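Local coordinates for protein metazoan TIR-STING fusion (Crassostrea gigas, PDB 6WT6) that joins a TIR domain to a STING ligand-binding domain in one chain and forms a two-subunit assembly, at residues Ser223-Asp228 / Thr285-Glu290; Val172-His177 / Tyr303-Arg308; Phe217-Gln222 / Lys328-Lys333; Glu233-Lys238 / Asn337-Met342. All blocks are in the same frame, centred on the assembly; numbering follows the deposited sequence.

Contact 1: Ser223-Asp228 / Thr285-Glu290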
# COMPACT_ATOMS: atom_id res chain seq x y z
N SER A 223 12.03 -15.08 -0.28
CA SER A 223 10.91 -15.61 0.49
C SER A 223 10.25 -14.55 1.36
O SER A 223 9.19 -14.82 1.93
CB SER A 223 11.38 -16.77 1.38
OG SER A 223 12.07 -16.27 2.52
N CYS A 224 10.87 -13.37 1.48
CA CYS A 224 10.46 -12.26 2.33
C CYS A 224 10.58 -12.58 3.82
O CYS A 224 10.13 -11.77 4.65
CB CYS A 224 9.03 -11.80 2.00
SG CYS A 224 8.84 -11.34 0.27
N ARG A 225 11.16 -13.72 4.18
CA ARG A 225 11.42 -14.03 5.58
C ARG A 225 12.60 -13.21 6.07
O ARG A 225 13.71 -13.35 5.57
CB ARG A 225 11.71 -15.52 5.76
CG ARG A 225 10.50 -16.41 5.72
CD ARG A 225 10.89 -17.87 5.86
NE ARG A 225 11.81 -18.30 4.81
CZ ARG A 225 12.43 -19.48 4.79
NH1 ARG A 225 12.22 -20.35 5.77
NH2 ARG A 225 13.25 -19.78 3.80
N CYS A 226 12.35 -12.36 7.06
CA CYS A 226 13.41 -11.59 7.69
C CYS A 226 13.83 -12.27 8.98
O CYS A 226 12.99 -12.73 9.76
CB CYS A 226 12.96 -10.15 7.96
SG CYS A 226 12.44 -9.25 6.48
N ARG A 227 15.13 -12.33 9.20
CA ARG A 227 15.71 -12.87 10.42
C ARG A 227 16.08 -11.72 11.35
O ARG A 227 16.10 -10.55 10.96
CB ARG A 227 16.92 -13.75 10.09
CG ARG A 227 16.61 -14.77 8.99
CD ARG A 227 17.75 -15.72 8.72
NE ARG A 227 17.86 -16.73 9.77
CZ ARG A 227 18.63 -17.81 9.69
NH1 ARG A 227 19.37 -18.03 8.61
NH2 ARG A 227 18.66 -18.68 10.69
N ASP A 228 16.36 -12.06 12.62
CA ASP A 228 16.67 -11.03 13.60
C ASP A 228 17.94 -10.27 13.22
O ASP A 228 18.05 -9.08 13.51
CB ASP A 228 16.82 -11.64 14.99
CG ASP A 228 15.48 -11.90 15.66
OD1 ASP A 228 14.54 -11.10 15.46
OD2 ASP A 228 15.37 -12.90 16.40
N THR A 285 5.98 -8.74 6.19
CA THR A 285 4.53 -8.75 6.20
C THR A 285 3.97 -9.66 5.11
O THR A 285 2.99 -10.39 5.34
CB THR A 285 4.01 -7.32 6.02
OG1 THR A 285 4.30 -6.57 7.21
CG2 THR A 285 2.51 -7.30 5.77
N MET A 286 4.59 -9.66 3.93
CA MET A 286 4.13 -10.53 2.85
C MET A 286 4.34 -12.00 3.19
O MET A 286 3.52 -12.85 2.82
CB MET A 286 4.82 -10.15 1.54
CG MET A 286 4.28 -8.87 0.91
SD MET A 286 5.23 -8.29 -0.52
CE MET A 286 6.71 -7.68 0.27
N PHE A 287 5.43 -12.33 3.88
CA PHE A 287 5.61 -13.70 4.35
C PHE A 287 4.52 -14.08 5.34
O PHE A 287 3.97 -15.18 5.27
CB PHE A 287 6.99 -13.87 5.00
CG PHE A 287 7.13 -15.14 5.79
CD1 PHE A 287 7.19 -16.36 5.14
CD2 PHE A 287 7.19 -15.11 7.17
CE1 PHE A 287 7.31 -17.53 5.86
CE2 PHE A 287 7.31 -16.28 7.90
CZ PHE A 287 7.38 -17.49 7.25
N GLU A 288 4.19 -13.18 6.27
CA GLU A 288 3.14 -13.48 7.23
C GLU A 288 1.78 -13.62 6.55
O GLU A 288 1.00 -14.51 6.90
CB GLU A 288 3.10 -12.40 8.31
CG GLU A 288 4.05 -12.68 9.47
CD GLU A 288 4.40 -11.46 10.28
OE1 GLU A 288 4.24 -10.32 9.78
OE2 GLU A 288 4.85 -11.63 11.44
N MET A 289 1.51 -12.79 5.54
CA MET A 289 0.24 -12.88 4.82
C MET A 289 0.12 -14.19 4.06
O MET A 289 -0.95 -14.81 4.03
CB MET A 289 0.09 -11.69 3.86
CG MET A 289 -0.06 -10.33 4.55
SD MET A 289 -0.06 -8.94 3.40
CE MET A 289 -1.60 -9.20 2.53
N GLU A 290 1.21 -14.63 3.43
CA GLU A 290 1.21 -15.91 2.72
C GLU A 290 0.95 -17.06 3.69
O GLU A 290 0.13 -17.95 3.42
CB GLU A 290 2.54 -16.12 2.00
CG GLU A 290 2.70 -17.50 1.37
CD GLU A 290 4.15 -17.83 1.04
OE1 GLU A 290 5.04 -17.55 1.88
OE2 GLU A 290 4.41 -18.36 -0.06

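Contact 2: Val172-His177 / Tyr303-Arg308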
# COMPACT_ATOMS: atom_id res chain seq x y z
N VAL A 172 -6.69 -9.13 -1.26
CA VAL A 172 -5.55 -8.23 -1.10
C VAL A 172 -5.37 -7.41 -2.37
O VAL A 172 -5.26 -7.97 -3.47
CB VAL A 172 -4.27 -9.02 -0.78
CG1 VAL A 172 -3.09 -8.07 -0.58
CG2 VAL A 172 -4.48 -9.88 0.45
N GLY A 173 -5.33 -6.09 -2.22
CA GLY A 173 -4.97 -5.20 -3.30
C GLY A 173 -3.46 -5.05 -3.40
O GLY A 173 -2.69 -5.75 -2.75
N ASN A 174 -3.04 -4.10 -4.24
CA ASN A 174 -1.61 -3.87 -4.42
C ASN A 174 -1.02 -3.27 -3.15
O ASN A 174 -1.55 -2.29 -2.60
CB ASN A 174 -1.35 -2.96 -5.62
CG ASN A 174 0.12 -2.97 -6.05
OD1 ASN A 174 0.89 -3.85 -5.67
ND2 ASN A 174 0.50 -1.98 -6.85
N LEU A 175 0.07 -3.86 -2.67
CA LEU A 175 0.76 -3.43 -1.46
C LEU A 175 1.94 -2.51 -1.73
O LEU A 175 2.44 -1.88 -0.80
CB LEU A 175 1.26 -4.66 -0.67
CG LEU A 175 0.22 -5.69 -0.21
CD1 LEU A 175 0.89 -6.99 0.21
CD2 LEU A 175 -0.61 -5.13 0.93
N ALA A 176 2.38 -2.41 -2.99
CA ALA A 176 3.64 -1.74 -3.31
C ALA A 176 3.69 -0.31 -2.78
O ALA A 176 4.63 0.06 -2.07
CB ALA A 176 3.86 -1.75 -4.83
N HIS A 177 2.68 0.50 -3.11
CA HIS A 177 2.78 1.93 -2.84
C HIS A 177 2.70 2.23 -1.35
O HIS A 177 3.44 3.08 -0.85
CB HIS A 177 1.70 2.68 -3.61
CG HIS A 177 1.98 2.77 -5.08
ND1 HIS A 177 2.47 3.92 -5.67
CD2 HIS A 177 1.87 1.85 -6.07
CE1 HIS A 177 2.64 3.70 -6.96
NE2 HIS A 177 2.28 2.46 -7.23
N TYR A 303 5.50 -13.11 -4.71
CA TYR A 303 6.59 -12.69 -5.58
C TYR A 303 6.21 -11.45 -6.39
O TYR A 303 7.01 -10.53 -6.53
CB TYR A 303 6.99 -13.83 -6.51
CG TYR A 303 7.56 -15.04 -5.79
CD1 TYR A 303 8.26 -14.89 -4.60
CD2 TYR A 303 7.38 -16.32 -6.30
CE1 TYR A 303 8.78 -15.99 -3.94
CE2 TYR A 303 7.90 -17.42 -5.64
CZ TYR A 303 8.60 -17.25 -4.47
OH TYR A 303 9.12 -18.33 -3.80
N VAL A 304 4.99 -11.42 -6.93
CA VAL A 304 4.55 -10.29 -7.74
C VAL A 304 4.47 -9.02 -6.90
O VAL A 304 4.99 -7.97 -7.28
CB VAL A 304 3.21 -10.60 -8.43
CG1 VAL A 304 2.60 -9.34 -9.00
CG2 VAL A 304 3.40 -11.65 -9.51
N GLN A 305 3.81 -9.11 -5.74
CA GLN A 305 3.71 -7.97 -4.84
C GLN A 305 5.09 -7.46 -4.44
O GLN A 305 5.33 -6.24 -4.40
CB GLN A 305 2.91 -8.34 -3.59
CG GLN A 305 1.44 -8.67 -3.85
CD GLN A 305 0.53 -7.45 -3.79
OE1 GLN A 305 1.00 -6.31 -3.84
NE2 GLN A 305 -0.77 -7.69 -3.69
N SER A 306 6.02 -8.37 -4.14
CA SER A 306 7.33 -7.95 -3.65
C SER A 306 8.19 -7.33 -4.75
O SER A 306 9.07 -6.52 -4.45
CB SER A 306 8.05 -9.13 -2.99
OG SER A 306 8.22 -10.19 -3.90
N MET A 307 7.97 -7.71 -6.02
CA MET A 307 8.69 -7.06 -7.11
C MET A 307 8.09 -5.71 -7.46
O MET A 307 8.81 -4.80 -7.88
CB MET A 307 8.73 -7.95 -8.35
CG MET A 307 9.55 -9.23 -8.18
SD MET A 307 11.05 -8.97 -7.20
CE MET A 307 12.08 -8.10 -8.36
N ARG A 308 6.77 -5.56 -7.32
CA ARG A 308 6.16 -4.24 -7.44
C ARG A 308 6.65 -3.31 -6.35
O ARG A 308 6.99 -2.15 -6.61
CB ARG A 308 4.63 -4.36 -7.40
CG ARG A 308 4.01 -4.89 -8.67
CD ARG A 308 2.56 -5.23 -8.43
NE ARG A 308 1.87 -5.59 -9.66
CZ ARG A 308 0.63 -6.06 -9.71
NH1 ARG A 308 -0.06 -6.24 -8.59
NH2 ARG A 308 0.08 -6.35 -10.88

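Contact 3: Phe217-Gln222 / Lys328-Lys333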
# COMPACT_ATOMS: atom_id res chain seq x y z
N PHE A 217 23.38 -1.36 2.89
CA PHE A 217 22.92 -2.51 2.12
C PHE A 217 21.64 -3.04 2.74
O PHE A 217 21.61 -3.40 3.92
CB PHE A 217 24.01 -3.58 2.06
CG PHE A 217 25.16 -3.22 1.17
CD1 PHE A 217 25.25 -3.74 -0.11
CD2 PHE A 217 26.12 -2.32 1.59
CE1 PHE A 217 26.30 -3.40 -0.94
CE2 PHE A 217 27.17 -1.96 0.76
CZ PHE A 217 27.26 -2.51 -0.51
N LEU A 218 20.58 -3.08 1.94
CA LEU A 218 19.25 -3.49 2.39
C LEU A 218 18.95 -4.86 1.79
O LEU A 218 18.94 -5.02 0.57
CB LEU A 218 18.19 -2.47 1.96
CG LEU A 218 18.38 -1.04 2.46
CD1 LEU A 218 17.45 -0.11 1.71
CD2 LEU A 218 18.13 -0.96 3.97
N PHE A 219 18.71 -5.84 2.66
CA PHE A 219 18.63 -7.23 2.24
C PHE A 219 17.18 -7.63 1.99
O PHE A 219 16.30 -7.38 2.82
CB PHE A 219 19.28 -8.14 3.28
CG PHE A 219 20.78 -7.99 3.32
CD1 PHE A 219 21.59 -8.75 2.49
CD2 PHE A 219 21.37 -7.06 4.16
CE1 PHE A 219 22.96 -8.60 2.52
CE2 PHE A 219 22.74 -6.91 4.19
CZ PHE A 219 23.54 -7.68 3.37
N PHE A 220 16.95 -8.26 0.83
CA PHE A 220 15.62 -8.56 0.32
C PHE A 220 15.61 -10.04 -0.07
O PHE A 220 15.77 -10.38 -1.25
CB PHE A 220 15.29 -7.65 -0.87
CG PHE A 220 13.82 -7.60 -1.24
CD1 PHE A 220 13.02 -8.73 -1.17
CD2 PHE A 220 13.26 -6.42 -1.69
CE1 PHE A 220 11.68 -8.68 -1.53
CE2 PHE A 220 11.93 -6.35 -2.05
CZ PHE A 220 11.14 -7.48 -1.97
N PRO A 221 15.44 -10.93 0.90
CA PRO A 221 15.31 -12.36 0.56
C PRO A 221 14.02 -12.61 -0.21
O PRO A 221 12.97 -12.05 0.10
CB PRO A 221 15.28 -13.04 1.93
CG PRO A 221 14.77 -11.99 2.87
CD PRO A 221 15.34 -10.69 2.35
N GLN A 222 14.11 -13.48 -1.22
CA GLN A 222 12.96 -13.72 -2.09
C GLN A 222 11.78 -14.29 -1.32
O GLN A 222 10.62 -14.03 -1.68
CB GLN A 222 13.34 -14.66 -3.24
CG GLN A 222 12.20 -14.93 -4.21
CD GLN A 222 12.62 -15.80 -5.37
OE1 GLN A 222 13.78 -16.21 -5.47
NE2 GLN A 222 11.68 -16.09 -6.26
N LYS A 328 21.87 0.30 -1.12
CA LYS A 328 21.91 -0.74 -2.14
C LYS A 328 21.00 -1.88 -1.71
O LYS A 328 21.25 -2.53 -0.69
CB LYS A 328 23.33 -1.25 -2.38
CG LYS A 328 23.43 -2.32 -3.46
CD LYS A 328 22.84 -1.82 -4.76
CE LYS A 328 23.03 -2.82 -5.89
NZ LYS A 328 22.40 -4.12 -5.57
N ILE A 329 19.93 -2.11 -2.46
CA ILE A 329 19.02 -3.20 -2.17
C ILE A 329 19.62 -4.50 -2.71
O ILE A 329 19.99 -4.59 -3.88
CB ILE A 329 17.63 -2.95 -2.78
CG1 ILE A 329 17.10 -1.58 -2.35
CG2 ILE A 329 16.66 -4.04 -2.36
CD1 ILE A 329 15.69 -1.29 -2.82
N VAL A 330 19.75 -5.50 -1.83
CA VAL A 330 20.36 -6.78 -2.17
C VAL A 330 19.24 -7.82 -2.22
O VAL A 330 18.84 -8.37 -1.18
CB VAL A 330 21.44 -7.18 -1.16
CG1 VAL A 330 22.07 -8.53 -1.55
CG2 VAL A 330 22.50 -6.09 -1.04
N PHE A 331 18.73 -8.10 -3.42
CA PHE A 331 17.77 -9.18 -3.60
C PHE A 331 18.52 -10.48 -3.85
O PHE A 331 19.47 -10.52 -4.63
CB PHE A 331 16.83 -8.87 -4.76
CG PHE A 331 15.76 -9.91 -4.97
CD1 PHE A 331 14.54 -9.80 -4.33
CD2 PHE A 331 15.98 -10.99 -5.80
CE1 PHE A 331 13.55 -10.75 -4.52
CE2 PHE A 331 15.00 -11.95 -6.00
CZ PHE A 331 13.79 -11.83 -5.36
N TYR A 332 18.08 -11.55 -3.18
CA TYR A 332 18.76 -12.83 -3.30
C TYR A 332 17.80 -13.96 -2.98
O TYR A 332 16.84 -13.78 -2.22
CB TYR A 332 19.97 -12.90 -2.36
CG TYR A 332 19.62 -12.79 -0.89
CD1 TYR A 332 19.45 -11.54 -0.28
CD2 TYR A 332 19.47 -13.93 -0.11
CE1 TYR A 332 19.12 -11.44 1.06
CE2 TYR A 332 19.14 -13.84 1.23
CZ TYR A 332 18.97 -12.59 1.81
OH TYR A 332 18.65 -12.50 3.15
N LYS A 333 18.07 -15.12 -3.57
CA LYS A 333 17.34 -16.35 -3.25
C LYS A 333 17.89 -16.92 -1.95
O LYS A 333 19.03 -17.41 -1.92
CB LYS A 333 17.47 -17.37 -4.38
CG LYS A 333 16.98 -16.88 -5.73
CD LYS A 333 16.87 -18.03 -6.73
CE LYS A 333 16.59 -17.50 -8.13
NZ LYS A 333 16.20 -18.59 -9.07

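Contact 4: Glu233-Lys238 / Asn337-Met342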
# COMPACT_ATOMS: atom_id res chain seq x y z
N GLU A 233 22.60 -15.66 9.01
CA GLU A 233 22.73 -16.47 7.80
C GLU A 233 24.06 -17.21 7.72
O GLU A 233 24.16 -18.19 6.98
CB GLU A 233 22.58 -15.59 6.56
CG GLU A 233 21.14 -15.34 6.14
CD GLU A 233 20.54 -16.52 5.40
OE1 GLU A 233 21.30 -17.35 4.87
OE2 GLU A 233 19.29 -16.61 5.34
N SER A 234 25.07 -16.76 8.47
CA SER A 234 26.37 -17.41 8.44
C SER A 234 27.20 -16.96 9.63
O SER A 234 27.25 -15.76 9.94
CB SER A 234 27.11 -17.10 7.13
OG SER A 234 28.39 -17.72 7.10
N SER A 235 27.84 -17.93 10.30
CA SER A 235 28.74 -17.61 11.40
C SER A 235 29.97 -16.84 10.94
O SER A 235 30.69 -16.29 11.78
CB SER A 235 29.17 -18.90 12.10
OG SER A 235 29.94 -19.71 11.23
N LEU A 236 30.23 -16.77 9.63
CA LEU A 236 31.34 -15.99 9.09
C LEU A 236 31.00 -14.51 8.93
O LEU A 236 31.87 -13.73 8.54
CB LEU A 236 31.78 -16.57 7.75
CG LEU A 236 32.29 -18.02 7.84
CD1 LEU A 236 32.56 -18.61 6.46
CD2 LEU A 236 33.53 -18.08 8.72
N ILE A 237 29.76 -14.11 9.22
CA ILE A 237 29.36 -12.71 9.24
C ILE A 237 29.40 -12.24 10.70
O ILE A 237 28.67 -12.78 11.54
CB ILE A 237 27.97 -12.51 8.64
CG1 ILE A 237 27.89 -13.15 7.24
CG2 ILE A 237 27.60 -11.04 8.59
CD1 ILE A 237 26.48 -13.22 6.68
N LYS A 238 30.24 -11.25 10.99
CA LYS A 238 30.56 -10.88 12.37
C LYS A 238 30.03 -9.49 12.69
O LYS A 238 30.25 -8.54 11.94
CB LYS A 238 32.07 -10.92 12.61
CG LYS A 238 32.70 -12.28 12.39
CD LYS A 238 34.16 -12.27 12.84
CE LYS A 238 34.86 -13.59 12.53
NZ LYS A 238 36.24 -13.62 13.11
N ASN A 337 22.48 -22.99 2.59
CA ASN A 337 22.90 -23.16 3.97
C ASN A 337 24.40 -23.09 4.18
O ASN A 337 24.83 -22.92 5.33
CB ASN A 337 22.41 -24.51 4.52
CG ASN A 337 20.91 -24.60 4.58
OD1 ASN A 337 20.22 -23.60 4.80
ND2 ASN A 337 20.38 -25.80 4.40
N SER A 338 25.20 -23.24 3.13
CA SER A 338 26.65 -23.20 3.28
C SER A 338 27.09 -21.89 3.90
O SER A 338 26.52 -20.83 3.63
CB SER A 338 27.33 -23.39 1.92
OG SER A 338 28.74 -23.31 2.05
N SER A 339 28.12 -21.97 4.75
CA SER A 339 28.66 -20.77 5.39
C SER A 339 29.34 -19.83 4.41
O SER A 339 29.61 -18.68 4.76
CB SER A 339 29.64 -21.17 6.49
OG SER A 339 28.96 -21.67 7.62
N ASP A 340 29.64 -20.29 3.20
CA ASP A 340 30.30 -19.46 2.20
C ASP A 340 29.32 -18.68 1.34
O ASP A 340 29.73 -17.69 0.71
CB ASP A 340 31.17 -20.32 1.28
CG ASP A 340 32.27 -21.03 2.01
OD1 ASP A 340 32.51 -20.68 3.19
OD2 ASP A 340 32.90 -21.93 1.42
N ALA A 341 28.06 -19.10 1.28
CA ALA A 341 27.14 -18.58 0.28
C ALA A 341 26.83 -17.10 0.52
O ALA A 341 27.04 -16.26 -0.35
CB ALA A 341 25.87 -19.42 0.25
N MET A 342 26.31 -16.78 1.71
CA MET A 342 25.93 -15.40 1.99
C MET A 342 27.15 -14.50 2.09
O MET A 342 27.13 -13.39 1.55
CB MET A 342 25.08 -15.31 3.26
CG MET A 342 24.57 -13.92 3.57
SD MET A 342 23.33 -13.36 2.39
CE MET A 342 22.13 -14.68 2.57
O HOH W 1 25.84 -18.29 3.96

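Contact 1: Ser223-Asp228 / Thr285-Glu290
An ST turn at Ser223, just beyond strand 212-221 of the STING domain, lays the loop 223-228 against the side of helix 284-291. Ser223 OG accepts from Arg225 N two residues on, which closes the turn. The same oxygen takes a second, almost straight bond from Arg225 NE (3.1 Å, N-H...acceptor angle 172°), lying practically in the guanidinium plane. It is also hydrogen-bonded to Asp334 OD2, so three bonds grip one hydroxyl. The bend at chi3 (-58°) turns the arginine chain back so that NE reaches its own turn, and the bond to OG helps fix the rotation of the guanidinium.

With the arginine so held, its aliphatic part covers Phe287. Arg225 CG sits over the centre of the Phe287 ring, 3.3 Å from the centroid, a CH-pi contact over the face. Arg225 CD follows toward the rim, 3.6 Å from Phe287 CE1. With CG anti to the backbone N (chi1 167°), the phenylalanine ring reaches out to the loop. Beside it the backbones come closest at Cys224 and Phe287, where CB of Phe287 lies 3.8 Å from Cys224 O. Cys224 SG, on the buried side, touches Met286 CE at 4.2 Å. Between the two segments the contact is packing alone; Cys226 N bonds to His284 just before the helix segment, and Lys302 takes both Ser223 O and Glu290.

Further into the fold, Cys224 and Met286 pack on helix 299-319, while Thr285 and Met289 touch Gly182 and Tyr185, respectively, of the second subunit.

Contact 2: Val172-His177 / Tyr303-Arg308
The guanidinium of Arg308 carries Val304 CG1 over the centre of one face, 3.8 Å above the plane, while Asn174 OD1 approaches it obliquely. The amides of Asn174 and Gln305 run past each other in opposite directions with their planes 35° apart. Both polar atoms of the Gln305 amide bond to the backbone of 172-177. Its NE2 donates to Gly173 O (2.9 Å), which lies near the amide plane, although the donor stands above the plane of the glycine carbonyl. Its OE1 accepts from Leu175 N (2.9 Å, N-H...acceptor angle 169°), the donor lying in the carbonyl plane on a lone pair. A bend at chi2 (-88°) swings the amide out from helix 299-319 to make this pair, so one side chain reads a carbonyl and an N-H two residues apart.

Asn174 OD1 comes within 3.1 Å of Gln305 OE1, a close approach of two acceptors that is not a bond. Asn174 OD1 instead takes a weak capping bond from Ala176 N at the turn into helix 176-204, and also touches Arg308 CD at 3.5 Å. Leu175 crosses the glutamine at about a right angle, its CB 3.6 Å from Gln305 OE1. Ala176 CB packs on Arg308 CB at 3.7 Å.

The buried contact thus joins two helices of the STING domain, bringing the entrance of helix 176-204 against the N-terminal half of helix 299-319. Helix 284-291 covers Val172 and Leu175 with Met289, and Arg308 NE bonds to Leu106 O of the second subunit.

Contact 3: Phe217-Gln222 / Lys328-Lys333
Two neighbouring parallel strands of the mixed sheet of the STING domain, 212-221 and its edge strand 327-332, run here in register, five bridges long. On the face of Phe217, Phe219 and Pro221, the rings interleave with Val330 and Tyr332. Val330 CG2 lies at the edge of the Phe217 ring, 3.7 Å from CD1. Phe219 runs alongside Val330, its CD1 close to the valine CB, and Tyr332 CE1 meets the edge of the Phe219 ring. Tyr332 takes the crowded first torsion (chi1 62°), which folds its ring back across the neighbouring strand, over Pro221.

On the face of Leu218 and Phe220, the Phe220 and Phe331 rings cross obliquely, planes 59° apart, with CD1 of each 3.7 Å from the other. Helix 299-319 covers Phe220 and Ile329 here, while helix 341-356 covers Tyr332 on the face of Pro221.

Five backbone hydrogen bonds zip the strands together, the shortest from Val330 N to Leu218 O (2.6 Å), nearly along the C=O axis. The ladder outlasts the strands, Gln222 N donating to Tyr332 O. In the folded-back tyrosine, Pro221 CA stands 4.0 Å from the centroid of the Tyr332 ring, over its face, a CH-pi contact.

Contact 4: Glu233-Lys238 / Asn337-Met342
One direct hydrogen bond crosses this contact, from Ser234 OG to Ser339 O (2.8 Å), and ties the STING-domain loop between strands 212-221 and 238-243 to the start of helix 341-356. It meets the carbonyl in its plane, on a lone pair. With OG anti to the backbone N (chi1 179°), the hydroxyl reaches across to the facing segment. The same OG accepts from Leu236 N (3.3 Å), making an ST turn at the head of the type I beta turn Ser234 to Ile237. In the facing segment, Ser338 OG accepts weakly from Asp340 N, a capping bond at the turn that leads into the helix.

A water bridges Met342 N (2.8 Å) and Ser338 O (2.7 Å) within 337-342 and reaches the other segment only through the weak partner Glu233 O.

The packing contacts centre on Met342. Its chain is bent at chi2 and chi3 (69° and 57°), which brings CE against Glu233, 3.6 Å from OE1 and close to CD and CG as well. Ile237 CD1 crosses obliquely to meet Met342 CG at 3.7 Å. Separately, Leu236 CD1 lies 3.4 Å from the carbonyl oxygen Ser339 O, beside Asp340. Pro343 of helix 341-356 also packs on Ser234, Leu236 and Ile237.

The other carboxylate oxygen of Glu233 has a long, weak ion pair with Arg227. Polar bonds thus fix the turn against the start of the helix, where the serine hydroxyl satisfies a carbonyl and an amide at once, while the buried methionine supplies the packing.

From the N terminus, 172-177 leads into helix 176-204, and contact 2 closes the loop that starts earliest, when 303-308 returns to it. Strand 212-221 opens contact 3 at 217-222, closed by 328-333; contact 1 begins directly afterwards at 223-228 and ends on 285-290, so it lies within both loops. Contact 4, from 233-238 to 337-342, crosses the other three. Contacts 2 and 3 also cross, and meet where Ser306 and Tyr303 pack on Phe220 and Gln222. Met286 and Met289 join contact 1 to contact 2, while Tyr332 on Met342 joins contact 3 to contact 4. Together they tie three helices, the paired strands and the start of helix 341-356 within the STING domain.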